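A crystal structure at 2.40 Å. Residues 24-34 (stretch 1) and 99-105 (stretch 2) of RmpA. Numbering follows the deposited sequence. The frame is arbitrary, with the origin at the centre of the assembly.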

# COMPACT_ATOMS: atom_id res chain seq x y z
N GLU A 24 20.63 12.17 -3.73
CA GLU A 24 21.63 11.38 -3.07
C GLU A 24 21.04 10.33 -2.12
O GLU A 24 21.48 9.19 -2.11
CB GLU A 24 22.65 12.20 -2.31
CG GLU A 24 23.55 11.27 -1.51
CD GLU A 24 25.00 11.67 -1.54
OE1 GLU A 24 25.29 12.80 -1.05
OE2 GLU A 24 25.82 10.84 -2.05
N ALA A 25 20.07 10.73 -1.33
CA ALA A 25 19.40 9.83 -0.39
C ALA A 25 18.84 8.63 -1.18
O ALA A 25 19.03 7.48 -0.83
CB ALA A 25 18.30 10.59 0.36
N VAL A 26 18.19 8.95 -2.29
CA VAL A 26 17.63 7.95 -3.17
C VAL A 26 18.72 7.07 -3.78
O VAL A 26 18.59 5.86 -3.79
CB VAL A 26 16.71 8.60 -4.24
CG1 VAL A 26 16.33 7.60 -5.33
CG2 VAL A 26 15.49 9.14 -3.55
N LYS A 27 19.81 7.65 -4.26
CA LYS A 27 20.93 6.85 -4.76
C LYS A 27 21.42 5.80 -3.71
O LYS A 27 21.65 4.62 -4.02
CB LYS A 27 22.10 7.78 -5.14
CG LYS A 27 23.31 7.02 -5.72
CD LYS A 27 24.55 7.91 -5.62
CE LYS A 27 25.45 7.47 -4.50
NZ LYS A 27 26.46 8.48 -4.22
N LEU A 28 21.61 6.26 -2.49
CA LEU A 28 22.08 5.42 -1.41
C LEU A 28 21.18 4.24 -1.16
O LEU A 28 21.67 3.19 -0.74
CB LEU A 28 22.20 6.23 -0.13
CG LEU A 28 23.27 7.30 -0.12
CD1 LEU A 28 23.10 8.06 1.16
CD2 LEU A 28 24.74 6.76 -0.28
N SER A 29 19.87 4.40 -1.37
CA SER A 29 18.96 3.32 -1.00
C SER A 29 18.86 2.22 -2.07
O SER A 29 18.46 1.09 -1.82
CB SER A 29 17.59 3.88 -0.54
OG SER A 29 16.82 4.41 -1.60
N VAL A 30 19.26 2.54 -3.28
CA VAL A 30 19.04 1.64 -4.41
C VAL A 30 20.33 0.93 -4.81
O VAL A 30 20.31 -0.15 -5.39
CB VAL A 30 18.48 2.46 -5.62
CG1 VAL A 30 18.63 1.67 -6.92
CG2 VAL A 30 17.01 2.86 -5.33
N THR A 31 21.44 1.59 -4.52
CA THR A 31 22.76 1.10 -4.83
C THR A 31 22.97 -0.30 -4.28
O THR A 31 23.42 -1.17 -4.99
CB THR A 31 23.80 2.09 -4.30
OG1 THR A 31 24.05 3.05 -5.32
CG2 THR A 31 25.10 1.34 -3.94
N PRO A 32 22.65 -0.54 -3.00
CA PRO A 32 22.83 -1.93 -2.53
C PRO A 32 22.18 -3.02 -3.39
O PRO A 32 22.74 -4.10 -3.51
CB PRO A 32 22.29 -1.91 -1.09
CG PRO A 32 22.33 -0.47 -0.68
CD PRO A 32 22.18 0.37 -1.93
N LEU A 33 21.01 -2.71 -3.99
CA LEU A 33 20.25 -3.60 -4.86
C LEU A 33 20.77 -3.71 -6.32
O LEU A 33 20.56 -4.72 -6.99
CB LEU A 33 18.80 -3.11 -4.95
CG LEU A 33 18.06 -3.03 -3.64
CD1 LEU A 33 16.60 -2.55 -3.88
CD2 LEU A 33 18.14 -4.39 -2.96
N ILE A 34 21.38 -2.64 -6.82
CA ILE A 34 22.18 -2.75 -8.02
C ILE A 34 23.40 -3.71 -7.75
O ILE A 34 23.65 -4.63 -8.52
CB ILE A 34 22.71 -1.41 -8.46
CG1 ILE A 34 21.56 -0.50 -8.88
CG2 ILE A 34 23.64 -1.62 -9.57
CD1 ILE A 34 21.91 0.98 -8.75
N VAL A 99 14.63 7.94 7.00
CA VAL A 99 14.77 6.49 6.79
C VAL A 99 14.27 6.13 5.39
O VAL A 99 13.17 6.53 5.01
CB VAL A 99 14.02 5.65 7.85
CG1 VAL A 99 14.37 4.17 7.72
CG2 VAL A 99 14.33 6.14 9.28
N LEU A 100 15.08 5.38 4.64
CA LEU A 100 14.68 4.96 3.30
C LEU A 100 14.67 3.44 3.14
O LEU A 100 15.66 2.76 3.41
CB LEU A 100 15.49 5.66 2.18
CG LEU A 100 15.51 7.17 2.27
CD1 LEU A 100 16.85 7.62 2.82
CD2 LEU A 100 15.30 7.74 0.90
N LEU A 101 13.51 2.93 2.77
CA LEU A 101 13.35 1.53 2.51
C LEU A 101 12.97 1.37 1.01
O LEU A 101 11.80 1.54 0.64
CB LEU A 101 12.34 0.92 3.47
CG LEU A 101 12.51 -0.57 3.85
CD1 LEU A 101 11.66 -0.89 5.11
CD2 LEU A 101 12.10 -1.46 2.67
N ALA A 102 13.97 1.12 0.17
CA ALA A 102 13.77 0.91 -1.26
C ALA A 102 13.18 -0.45 -1.51
O ALA A 102 13.48 -1.43 -0.83
CB ALA A 102 15.02 1.05 -1.99
N LEU A 103 12.37 -0.52 -2.54
CA LEU A 103 11.52 -1.63 -2.75
C LEU A 103 11.76 -2.03 -4.18
O LEU A 103 11.65 -1.17 -5.08
CB LEU A 103 10.08 -1.10 -2.58
CG LEU A 103 8.80 -1.83 -3.03
CD1 LEU A 103 8.98 -3.38 -2.86
CD2 LEU A 103 7.65 -1.32 -2.17
N ALA A 104 12.06 -3.31 -4.43
CA ALA A 104 11.95 -3.87 -5.79
C ALA A 104 10.94 -5.01 -5.87
O ALA A 104 11.20 -6.10 -5.31
CB ALA A 104 13.31 -4.35 -6.31
N ALA A 105 9.83 -4.78 -6.59
CA ALA A 105 8.76 -5.77 -6.77
C ALA A 105 8.60 -6.20 -8.23
O ALA A 105 8.61 -5.37 -9.14
CB ALA A 105 7.39 -5.22 -6.25

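The helix of residues 24-34 packs against the extended segment 99-105 without a single hydrogen bond between them, so the contact rests on fit. Along the segment, L100, A102 and A104 direct CA to CB toward the helix, while L101 and L103 direct theirs away, the alternation expected of an extended chain.

The closest approach is at the middle, where the CA atoms of S29 and A102 lie 5.7 Å apart. Small residues on both sides permit this. The methyl of A102 is a low bump in a shallow hollow made by S29, V30 and L33: its CB lies 3.4 Å from S29 O, 4.3 Å from V30 CG2 and 4.4 Å from L33 CD1. S29 suits a buried site because its hydroxyl is satisfied within the helix, OG donating to V26 O at 3.2 Å.

To one side of this centre the larger bump belongs to the strand. L100 reaches over the small A25, with CD1 4.1 Å from A25 CB, while its CB rests 3.9 Å from S29 CB. To the other side the sizes reverse: L33 supplies the bulk, and its CD1 touches both A102 CB and, at 4.5 Å, A104 CB. There the backbones stand farther apart, 8.4 Å between L33 CA and A104 CA, and the leucine side chain helps span the gap.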